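Long-range contacts in peptidase M28 (Shewanella amazonensis SB2B, PDB 3IIB), which probably acts as a two-zinc metallopeptidase of family M28, with carboxypeptidase or dipeptidase activity: residues E250-W261 with R293-E304; I268-V277 with A328-P336. All coordinates share one frame; numbering follows the deposited sequence.

Contact 1 of 2, residues E250-W261 with R293-E304; sequences EIVLIGAHLDSW and RTIRVVLYAAEE. With ZN (zinc ion), chain C; ZN (zinc ion), chain B.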
loop_
_atom_site.group_PDB
_atom_site.type_symbol
_atom_site.label_atom_id
_atom_site.label_comp_id
_atom_site.label_asym_id
_atom_site.label_seq_id
_atom_site.Cartn_x
_atom_site.Cartn_y
_atom_site.Cartn_z
ATOM N N GLU A 250 7.886 16.502 42.558
ATOM C CA GLU A 250 6.707 16.439 41.729
ATOM C C GLU A 250 7.108 16.125 40.287
ATOM O O GLU A 250 8.156 16.550 39.828
ATOM C CB GLU A 250 5.967 17.759 41.760
ATOM C CG GLU A 250 5.540 18.147 43.144
ATOM C CD GLU A 250 4.726 19.417 43.194
ATOM O OE1 GLU A 250 3.870 19.634 42.313
ATOM O OE2 GLU A 250 4.949 20.192 44.158
ATOM N N ILE A 251 6.261 15.349 39.620
ATOM C CA ILE A 251 6.569 14.780 38.318
ATOM C C ILE A 251 5.573 15.228 37.255
ATOM O O ILE A 251 4.367 15.130 37.453
ATOM C CB ILE A 251 6.515 13.251 38.370
ATOM C CG1 ILE A 251 7.607 12.713 39.299
ATOM C CG2 ILE A 251 6.661 12.664 36.975
ATOM C CD1 ILE A 251 7.128 11.557 40.120
ATOM N N VAL A 252 6.096 15.713 36.142
ATOM C CA VAL A 252 5.324 15.889 34.915
ATOM C C VAL A 252 5.741 14.722 34.036
ATOM O O VAL A 252 6.931 14.570 33.685
ATOM C CB VAL A 252 5.655 17.202 34.228
ATOM C CG1 VAL A 252 5.024 17.262 32.819
ATOM C CG2 VAL A 252 5.213 18.386 35.142
ATOM N N LEU A 253 4.791 13.870 33.692
ATOM C CA LEU A 253 5.059 12.664 32.925
ATOM C C LEU A 253 4.623 12.882 31.478
ATOM O O LEU A 253 3.458 13.206 31.214
ATOM C CB LEU A 253 4.280 11.496 33.531
ATOM C CG LEU A 253 4.561 10.060 33.071
ATOM C CD1 LEU A 253 3.911 9.063 34.018
ATOM C CD2 LEU A 253 4.091 9.807 31.673
ATOM N N ILE A 254 5.542 12.678 30.551
ATOM C CA ILE A 254 5.192 12.702 29.136
ATOM C C ILE A 254 5.652 11.366 28.564
ATOM O O ILE A 254 6.793 10.911 28.784
ATOM C CB ILE A 254 5.779 13.949 28.392
ATOM C CG1 ILE A 254 7.309 14.014 28.524
ATOM C CG2 ILE A 254 5.035 15.307 28.840
ATOM C CD1 ILE A 254 7.930 15.191 27.689
ATOM N N GLY A 255 4.717 10.701 27.911
ATOM C CA GLY A 255 4.932 9.314 27.537
ATOM C C GLY A 255 4.669 8.974 26.087
ATOM O O GLY A 255 4.087 9.750 25.309
ATOM N N ALA A 256 5.058 7.750 25.755
ATOM C CA ALA A 256 4.756 7.107 24.479
ATOM C C ALA A 256 4.902 5.626 24.751
ATOM O O ALA A 256 5.394 5.245 25.836
ATOM C CB ALA A 256 5.771 7.561 23.369
ATOM N N HIS A 257 4.565 4.766 23.794
ATOM C CA HIS A 257 4.938 3.329 23.950
ATOM C C HIS A 257 6.048 2.951 22.994
ATOM O O HIS A 257 6.077 3.437 21.883
ATOM C CB HIS A 257 3.744 2.367 23.843
ATOM C CG HIS A 257 3.022 2.360 22.534
ATOM N ND1 HIS A 257 3.259 1.413 21.564
ATOM C CD2 HIS A 257 1.989 3.116 22.076
ATOM C CE1 HIS A 257 2.453 1.624 20.537
ATOM N NE2 HIS A 257 1.664 2.646 20.827
ATOM N N LEU A 258 6.966 2.094 23.458
ATOM C CA LEU A 258 8.145 1.698 22.707
ATOM C C LEU A 258 7.871 0.493 21.853
ATOM O O LEU A 258 8.596 0.229 20.866
ATOM C CB LEU A 258 9.292 1.384 23.691
ATOM C CG LEU A 258 10.667 1.073 23.092
ATOM C CD1 LEU A 258 11.117 2.197 22.123
ATOM C CD2 LEU A 258 11.682 0.808 24.216
ATOM N N ASP A 259 6.847 -0.276 22.211
ATOM C CA ASP A 259 6.584 -1.500 21.456
ATOM C C ASP A 259 5.760 -1.188 20.193
ATOM O O ASP A 259 5.188 -0.094 20.059
ATOM C CB ASP A 259 5.874 -2.528 22.331
ATOM C CG ASP A 259 4.424 -2.102 22.708
ATOM O OD1 ASP A 259 4.228 -0.949 23.172
ATOM O OD2 ASP A 259 3.477 -2.914 22.552
ATOM N N SER A 260 5.638 -2.186 19.318
ATOM C CA SER A 260 4.866 -2.034 18.095
ATOM C C SER A 260 4.391 -3.378 17.668
ATOM O O SER A 260 4.756 -4.390 18.275
ATOM C CB SER A 260 5.722 -1.444 16.949
ATOM O OG SER A 260 6.714 -2.336 16.425
ATOM N N TRP A 261 3.564 -3.387 16.621
ATOM C CA TRP A 261 3.327 -4.635 15.854
ATOM C C TRP A 261 4.537 -4.936 14.945
ATOM O O TRP A 261 5.491 -4.110 14.825
ATOM C CB TRP A 261 1.975 -4.620 15.131
ATOM C CG TRP A 261 0.898 -4.840 16.172
ATOM C CD1 TRP A 261 0.180 -3.881 16.793
ATOM C CD2 TRP A 261 0.606 -6.068 16.850
ATOM N NE1 TRP A 261 -0.638 -4.435 17.758
ATOM C CE2 TRP A 261 -0.378 -5.779 17.829
ATOM C CE3 TRP A 261 1.083 -7.384 16.729
ATOM C CZ2 TRP A 261 -0.901 -6.757 18.667
ATOM C CZ3 TRP A 261 0.556 -8.362 17.554
ATOM C CH2 TRP A 261 -0.425 -8.051 18.508
ATOM N N ARG A 293 9.514 21.352 38.533
ATOM C CA ARG A 293 9.208 19.909 38.696
ATOM C C ARG A 293 10.150 19.049 37.889
ATOM O O ARG A 293 10.690 19.487 36.895
ATOM C CB ARG A 293 7.781 19.590 38.270
ATOM C CG ARG A 293 6.712 20.352 39.039
ATOM C CD ARG A 293 5.261 19.949 38.747
ATOM N NE ARG A 293 4.424 20.601 39.734
ATOM C CZ ARG A 293 3.914 21.837 39.621
ATOM N NH1 ARG A 293 3.998 22.511 38.474
ATOM N NH2 ARG A 293 3.279 22.386 40.661
ATOM N N THR A 294 10.265 17.782 38.294
ATOM C CA THR A 294 10.948 16.790 37.479
ATOM C C THR A 294 10.094 16.462 36.254
ATOM O O THR A 294 8.880 16.347 36.377
ATOM C CB THR A 294 11.230 15.551 38.306
ATOM O OG1 THR A 294 12.133 15.921 39.360
ATOM C CG2 THR A 294 11.795 14.420 37.420
ATOM N N ILE A 295 10.711 16.392 35.079
ATOM C CA ILE A 295 10.019 15.920 33.877
ATOM C C ILE A 295 10.460 14.504 33.602
ATOM O O ILE A 295 11.646 14.236 33.418
ATOM C CB ILE A 295 10.292 16.821 32.674
ATOM C CG1 ILE A 295 9.697 18.213 32.952
ATOM C CG2 ILE A 295 9.748 16.222 31.352
ATOM C CD1 ILE A 295 10.279 19.370 32.042
ATOM N N ARG A 296 9.499 13.600 33.549
ATOM C CA ARG A 296 9.794 12.191 33.380
ATOM C C ARG A 296 9.244 11.709 32.025
ATOM O O ARG A 296 8.026 11.787 31.771
ATOM C CB ARG A 296 9.196 11.387 34.545
ATOM C CG ARG A 296 9.485 9.881 34.423
ATOM C CD ARG A 296 8.939 9.076 35.577
ATOM N NE ARG A 296 9.674 9.374 36.805
ATOM C CZ ARG A 296 9.254 9.082 38.037
ATOM N NH1 ARG A 296 8.065 8.489 38.247
ATOM N NH2 ARG A 296 10.023 9.378 39.067
ATOM N N VAL A 297 10.157 11.237 31.156
ATOM C CA VAL A 297 9.797 10.601 29.901
ATOM C C VAL A 297 9.596 9.129 30.199
ATOM O O VAL A 297 10.485 8.489 30.736
ATOM C CB VAL A 297 10.875 10.788 28.814
ATOM C CG1 VAL A 297 10.572 9.937 27.560
ATOM C CG2 VAL A 297 10.981 12.271 28.400
ATOM N N VAL A 298 8.418 8.593 29.886
ATOM C CA VAL A 298 8.192 7.167 30.077
ATOM C C VAL A 298 7.884 6.548 28.730
ATOM O O VAL A 298 6.928 6.970 28.052
ATOM C CB VAL A 298 7.044 6.839 31.084
ATOM C CG1 VAL A 298 6.931 5.348 31.262
ATOM C CG2 VAL A 298 7.288 7.552 32.375
ATOM N N LEU A 299 8.694 5.555 28.350
ATOM C CA LEU A 299 8.510 4.843 27.117
ATOM C C LEU A 299 7.981 3.473 27.495
ATOM O O LEU A 299 8.723 2.620 27.983
ATOM C CB LEU A 299 9.808 4.772 26.305
ATOM C CG LEU A 299 10.532 6.079 26.039
ATOM C CD1 LEU A 299 11.802 5.872 25.176
ATOM C CD2 LEU A 299 9.560 7.021 25.320
ATOM N N TYR A 300 6.672 3.317 27.363
ATOM C CA TYR A 300 5.989 2.177 27.941
ATOM C C TYR A 300 6.155 0.934 27.113
ATOM O O TYR A 300 6.155 0.973 25.884
ATOM C CB TYR A 300 4.468 2.447 28.113
ATOM C CG TYR A 300 4.086 3.474 29.164
ATOM C CD1 TYR A 300 3.965 3.104 30.473
ATOM C CD2 TYR A 300 3.812 4.790 28.834
ATOM C CE1 TYR A 300 3.575 4.017 31.464
ATOM C CE2 TYR A 300 3.455 5.714 29.809
ATOM C CZ TYR A 300 3.310 5.314 31.108
ATOM O OH TYR A 300 2.907 6.215 32.067
ATOM N N ALA A 301 6.257 -0.181 27.827
ATOM C CA ALA A 301 6.264 -1.517 27.273
ATOM C C ALA A 301 4.858 -2.026 26.990
ATOM O O ALA A 301 3.907 -1.772 27.738
ATOM C CB ALA A 301 6.968 -2.529 28.280
ATOM N N ALA A 302 4.770 -2.815 25.922
ATOM C CA ALA A 302 3.677 -3.730 25.692
ATOM C C ALA A 302 2.317 -3.035 25.702
ATOM O O ALA A 302 1.335 -3.581 26.168
ATOM C CB ALA A 302 3.751 -4.908 26.692
ATOM N N GLU A 303 2.265 -1.829 25.157
ATOM C CA GLU A 303 0.973 -1.139 25.006
ATOM C C GLU A 303 0.029 -1.919 24.094
ATOM O O GLU A 303 -1.156 -1.994 24.363
ATOM C CB GLU A 303 1.181 0.297 24.505
ATOM C CG GLU A 303 -0.112 1.102 24.418
ATOM C CD GLU A 303 -0.887 0.899 23.125
ATOM O OE1 GLU A 303 -0.314 0.342 22.172
ATOM O OE2 GLU A 303 -2.059 1.320 23.053
ATOM N N GLU A 304 0.562 -2.482 23.018
ATOM C CA GLU A 304 -0.228 -3.195 22.003
ATOM C C GLU A 304 -0.919 -4.436 22.547
ATOM O O GLU A 304 -1.916 -4.878 21.995
ATOM C CB GLU A 304 0.654 -3.588 20.804
ATOM C CG GLU A 304 1.401 -2.442 20.102
ATOM C CD GLU A 304 0.489 -1.539 19.291
ATOM O OE1 GLU A 304 -0.751 -1.691 19.365
ATOM O OE2 GLU A 304 1.049 -0.720 18.537
HETATM ZN ZN ZN C . -0.129 3.140 19.710
HETATM ZN ZN ZN B . -1.100 0.142 18.155
HETATM O O HOH W 1 3.372 22.380 43.934
HETATM O O HOH W 2 2.422 -0.754 15.962
HETATM O O HOH W 3 -3.065 -4.028 19.492
HETATM O O HOH W 4 -1.036 1.425 19.858
HETATM O O HOH W 5 -3.107 0.817 18.416
HETATM O O HOH W 6 -2.122 3.954 18.696
#
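E250 and R293 pair near one end of the parallel strand pair 251-257 and 293-300, the two strands of a beta-alpha-beta unit. R293 is extended from CG to NE. Its CB rests 3.4 Å from E250 O, its CG packs on E250 CB, and its CD passes V252 CG2. From there NE binds E250 OE1 at 2.8 Å in a salt bridge that is nearly straight at the hydrogen (163°) and lies in the guanidinium plane, though it meets the carboxylate from 53° above its own plane. NH2 reaches the same oxygen from the same face at 3.3 Å, while NH1 turns to S433 O. With an alanine at this position the E250 carboxylate is likely to lose its cationic mate and the two bonds that fix its rotation. Farther along, regular backbone hydrogen bonds join the strands up to L258 N. G255 suits its place because a CB would press on Y300 CE2 and V298 O; V298 CG1 lies over the centre of one face of the Y300 ring.

At the C-terminal ends of the strands H257 and E304 supply zinc ligands, and D259 supports the loop of the glutamates. D259 receives E304 N on the syn lone pair of OD2 at 3.0 Å, with a weak bond from E303 N to OD1. H257 has CG between its backbone N and carbonyl carbon (chi1 62°), putting the ring under E303 CB, a CH-pi contact, and NE2 2.2 Å from the chain C zinc. E304 holds the chain B zinc through both oxygens. Water 4, shared by both metals, donates to E303 OE1 at 2.7 Å.

Contact 2 of 2, residues I268-V277 with A328-P336; sequences IDDGAGVAIV and AESDFGAGP. With ZN (zinc ion), chain C; ZN (zinc ion), chain B.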
loop_
_atom_site.group_PDB
_atom_site.type_symbol
_atom_site.label_atom_id
_atom_site.label_comp_id
_atom_site.label_asym_id
_atom_site.label_seq_id
_atom_site.Cartn_x
_atom_site.Cartn_y
_atom_site.Cartn_z
ATOM N N ILE A 268 4.740 5.091 12.844
ATOM C CA ILE A 268 3.798 6.041 13.399
ATOM C C ILE A 268 3.167 5.504 14.668
ATOM O O ILE A 268 2.693 6.277 15.512
ATOM C CB ILE A 268 2.741 6.513 12.337
ATOM C CG1 ILE A 268 1.739 5.416 12.049
ATOM C CG2 ILE A 268 3.450 7.014 11.038
ATOM C CD1 ILE A 268 0.647 5.807 11.063
ATOM N N ASP A 269 3.154 4.168 14.810
ATOM C CA ASP A 269 2.625 3.547 16.005
ATOM C C ASP A 269 3.723 2.695 16.661
ATOM O O ASP A 269 3.830 1.490 16.363
ATOM C CB ASP A 269 1.440 2.656 15.658
ATOM C CG ASP A 269 0.687 2.197 16.884
ATOM O OD1 ASP A 269 0.955 2.729 17.986
ATOM O OD2 ASP A 269 -0.169 1.288 16.766
ATOM N N ASP A 270 4.532 3.267 17.537
ATOM C CA ASP A 270 4.465 4.643 17.985
ATOM C C ASP A 270 5.873 5.234 18.054
ATOM O O ASP A 270 6.235 5.976 18.981
ATOM C CB ASP A 270 3.748 4.684 19.356
ATOM C CG ASP A 270 3.469 6.090 19.845
ATOM O OD1 ASP A 270 3.277 7.007 18.988
ATOM O OD2 ASP A 270 3.433 6.274 21.116
ATOM N N GLY A 271 6.681 4.945 17.032
ATOM C CA GLY A 271 7.988 5.541 16.928
ATOM C C GLY A 271 7.904 7.058 16.915
ATOM O O GLY A 271 8.755 7.750 17.492
ATOM N N ALA A 272 6.897 7.604 16.261
ATOM C CA ALA A 272 6.712 9.036 16.244
ATOM C C ALA A 272 6.539 9.587 17.662
ATOM O O ALA A 272 7.110 10.592 18.004
ATOM C CB ALA A 272 5.499 9.371 15.393
ATOM N N GLY A 273 5.724 8.909 18.478
ATOM C CA GLY A 273 5.461 9.347 19.849
ATOM C C GLY A 273 6.711 9.257 20.694
ATOM O O GLY A 273 7.017 10.190 21.420
ATOM N N VAL A 274 7.476 8.183 20.549
ATOM C CA VAL A 274 8.767 8.105 21.261
ATOM C C VAL A 274 9.662 9.343 20.952
ATOM O O VAL A 274 10.263 9.956 21.866
ATOM C CB VAL A 274 9.507 6.800 20.901
ATOM C CG1 VAL A 274 10.923 6.804 21.475
ATOM C CG2 VAL A 274 8.698 5.578 21.403
ATOM N N ALA A 275 9.740 9.687 19.668
ATOM C CA ALA A 275 10.575 10.795 19.212
ATOM C C ALA A 275 10.038 12.100 19.695
ATOM O O ALA A 275 10.818 12.996 20.049
ATOM C CB ALA A 275 10.672 10.810 17.689
ATOM N N ILE A 276 8.712 12.234 19.699
ATOM C CA ILE A 276 8.090 13.504 20.083
ATOM C C ILE A 276 8.417 13.811 21.526
ATOM O O ILE A 276 8.933 14.900 21.842
ATOM C CB ILE A 276 6.573 13.462 19.837
ATOM C CG1 ILE A 276 6.295 13.591 18.343
ATOM C CG2 ILE A 276 5.843 14.575 20.629
ATOM C CD1 ILE A 276 4.908 13.040 17.903
ATOM N N VAL A 277 8.125 12.856 22.426
ATOM C CA VAL A 277 8.339 13.127 23.873
ATOM C C VAL A 277 9.824 13.184 24.245
ATOM O O VAL A 277 10.237 14.062 25.047
ATOM C CB VAL A 277 7.532 12.201 24.812
ATOM C CG1 VAL A 277 6.003 12.320 24.507
ATOM C CG2 VAL A 277 8.011 10.727 24.761
ATOM N N ALA A 328 0.630 12.902 30.285
ATOM C CA ALA A 328 0.142 12.941 28.893
ATOM C C ALA A 328 0.949 11.983 28.055
ATOM O O ALA A 328 2.098 11.680 28.394
ATOM C CB ALA A 328 0.197 14.356 28.270
ATOM N N GLU A 329 0.334 11.477 26.998
ATOM C CA GLU A 329 0.987 10.517 26.106
ATOM C C GLU A 329 0.719 10.836 24.640
ATOM O O GLU A 329 -0.421 11.111 24.262
ATOM C CB GLU A 329 0.530 9.105 26.386
ATOM C CG GLU A 329 1.111 8.114 25.401
ATOM C CD GLU A 329 0.833 6.650 25.730
ATOM O OE1 GLU A 329 -0.343 6.331 25.994
ATOM O OE2 GLU A 329 1.804 5.828 25.723
ATOM N N SER A 330 1.774 10.765 23.836
ATOM C CA SER A 330 1.687 10.887 22.373
ATOM C C SER A 330 1.581 9.462 21.792
ATOM O O SER A 330 2.554 8.690 21.825
ATOM C CB SER A 330 2.912 11.562 21.820
ATOM O OG SER A 330 2.823 11.809 20.401
ATOM N N ASP A 331 0.417 9.133 21.257
ATOM C CA ASP A 331 0.200 7.820 20.594
ATOM C C ASP A 331 -0.954 7.938 19.592
ATOM O O ASP A 331 -1.908 7.177 19.635
ATOM C CB ASP A 331 -0.111 6.727 21.595
ATOM C CG ASP A 331 -0.198 5.370 20.939
ATOM O OD1 ASP A 331 0.510 5.176 19.944
ATOM O OD2 ASP A 331 -0.920 4.499 21.424
ATOM N N PHE A 332 -0.831 8.896 18.697
ATOM C CA PHE A 332 -1.739 9.003 17.551
ATOM C C PHE A 332 -0.957 9.491 16.337
ATOM O O PHE A 332 -1.410 10.351 15.583
ATOM C CB PHE A 332 -2.929 9.873 17.931
ATOM C CG PHE A 332 -4.129 9.701 17.049
ATOM C CD1 PHE A 332 -4.365 8.527 16.350
ATOM C CD2 PHE A 332 -5.059 10.731 16.931
ATOM C CE1 PHE A 332 -5.466 8.399 15.575
ATOM C CE2 PHE A 332 -6.209 10.572 16.161
ATOM C CZ PHE A 332 -6.404 9.419 15.472
ATOM N N GLY A 333 0.214 8.884 16.144
ATOM C CA GLY A 333 1.057 9.118 14.966
ATOM C C GLY A 333 1.826 10.411 15.044
ATOM O O GLY A 333 2.296 10.778 16.115
ATOM N N ALA A 334 1.989 11.061 13.887
ATOM C CA ALA A 334 2.822 12.272 13.746
ATOM C C ALA A 334 2.040 13.478 13.267
ATOM O O ALA A 334 2.635 14.533 13.080
ATOM C CB ALA A 334 4.005 12.020 12.805
ATOM N N GLY A 335 0.713 13.337 13.118
ATOM C CA GLY A 335 -0.119 14.460 12.668
ATOM C C GLY A 335 -0.101 15.607 13.663
ATOM O O GLY A 335 0.040 15.375 14.849
ATOM N N PRO A 336 -0.290 16.858 13.197
ATOM C CA PRO A 336 -0.139 17.961 14.149
ATOM C C PRO A 336 -1.252 17.990 15.196
ATOM O O PRO A 336 -2.404 17.558 14.944
ATOM C CB PRO A 336 -0.194 19.225 13.264
ATOM C CG PRO A 336 -0.715 18.775 11.983
ATOM C CD PRO A 336 -0.578 17.312 11.837
HETATM ZN ZN ZN C . -0.129 3.140 19.710
HETATM ZN ZN ZN B . -1.100 0.142 18.155
HETATM O O HOH W 7 0.625 6.228 17.391
HETATM O O HOH W 8 2.298 9.672 18.682
HETATM O O HOH W 6 -2.122 3.954 18.696
HETATM O O HOH W 5 -3.107 0.817 18.416
HETATM O O HOH W 4 -1.036 1.425 19.858
#
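The two-zinc centre of the M28 peptidase fold draws together the start of helix 267-285 and the loop that leaves strand 324-329. D269 is the bridging carboxylate: OD1 lies 2.1 Å from the chain C zinc and OD2 lies 2.0 Å from the chain B zinc. Aspartate suits this place because its short arm offers two oxygens to two metals. D331 instead gives both oxygens to the chain C zinc, the longer bond being OD2 at 2.3 Å. Its CG is anti to the backbone N (chi1 -174°), which swings the carboxylate to the metal, and its plane lies 32° from that of D269. H257 completes the protein ligands of that ion, as E304 and H402 do for the other. Sharing the zinc lets the two acidic groups sit close together.

The peptide bond between D269 and D270 is cis, an unusual geometry also found after the bridging aspartate in relatives of this family. The D270 side chain points toward the loop, its OD2 2.7 Å from S330 O. G273 lies against that same carbonyl, where any CB would collide with the oxygen, so only glycine fits. G333 has a positive phi (78°), which favours glycine, and its CA makes a CA-H...O contact of 3.3 Å with I268 O.

Small side chains close the rest: A272 CB meets A334 CB at 4.0 Å, and I276 CD1 lies against the serine hydroxyl, 3.5 Å from S330 OG. Water 7 ties I268 O, D331 OD1 and G333 N together, and water 8 joins D270 OD1 to G333 O while lying 2.8 Å from S330 OG.

How the contacts relate
Read from the N terminus, the chain lays down strand 247-257, passes into helix 267-285, and returns along strand 293-300; contact 1 closes that 31-residue loop. Contact 2 starts from the helix inside this loop and ends beyond it, at 328-336, spanning 50 residues that include strand 293-300 and helix 308-316. The two therefore cross rather than nest. Strand 247-257 is the common element, lying between strands 293-300 and 324-329, and probable hydrogen bonds from G255 to A328 and S330 join the contacts directly. At the ends of these strands both contacts converge on the same zinc pair, which unites sheet, helix and loops.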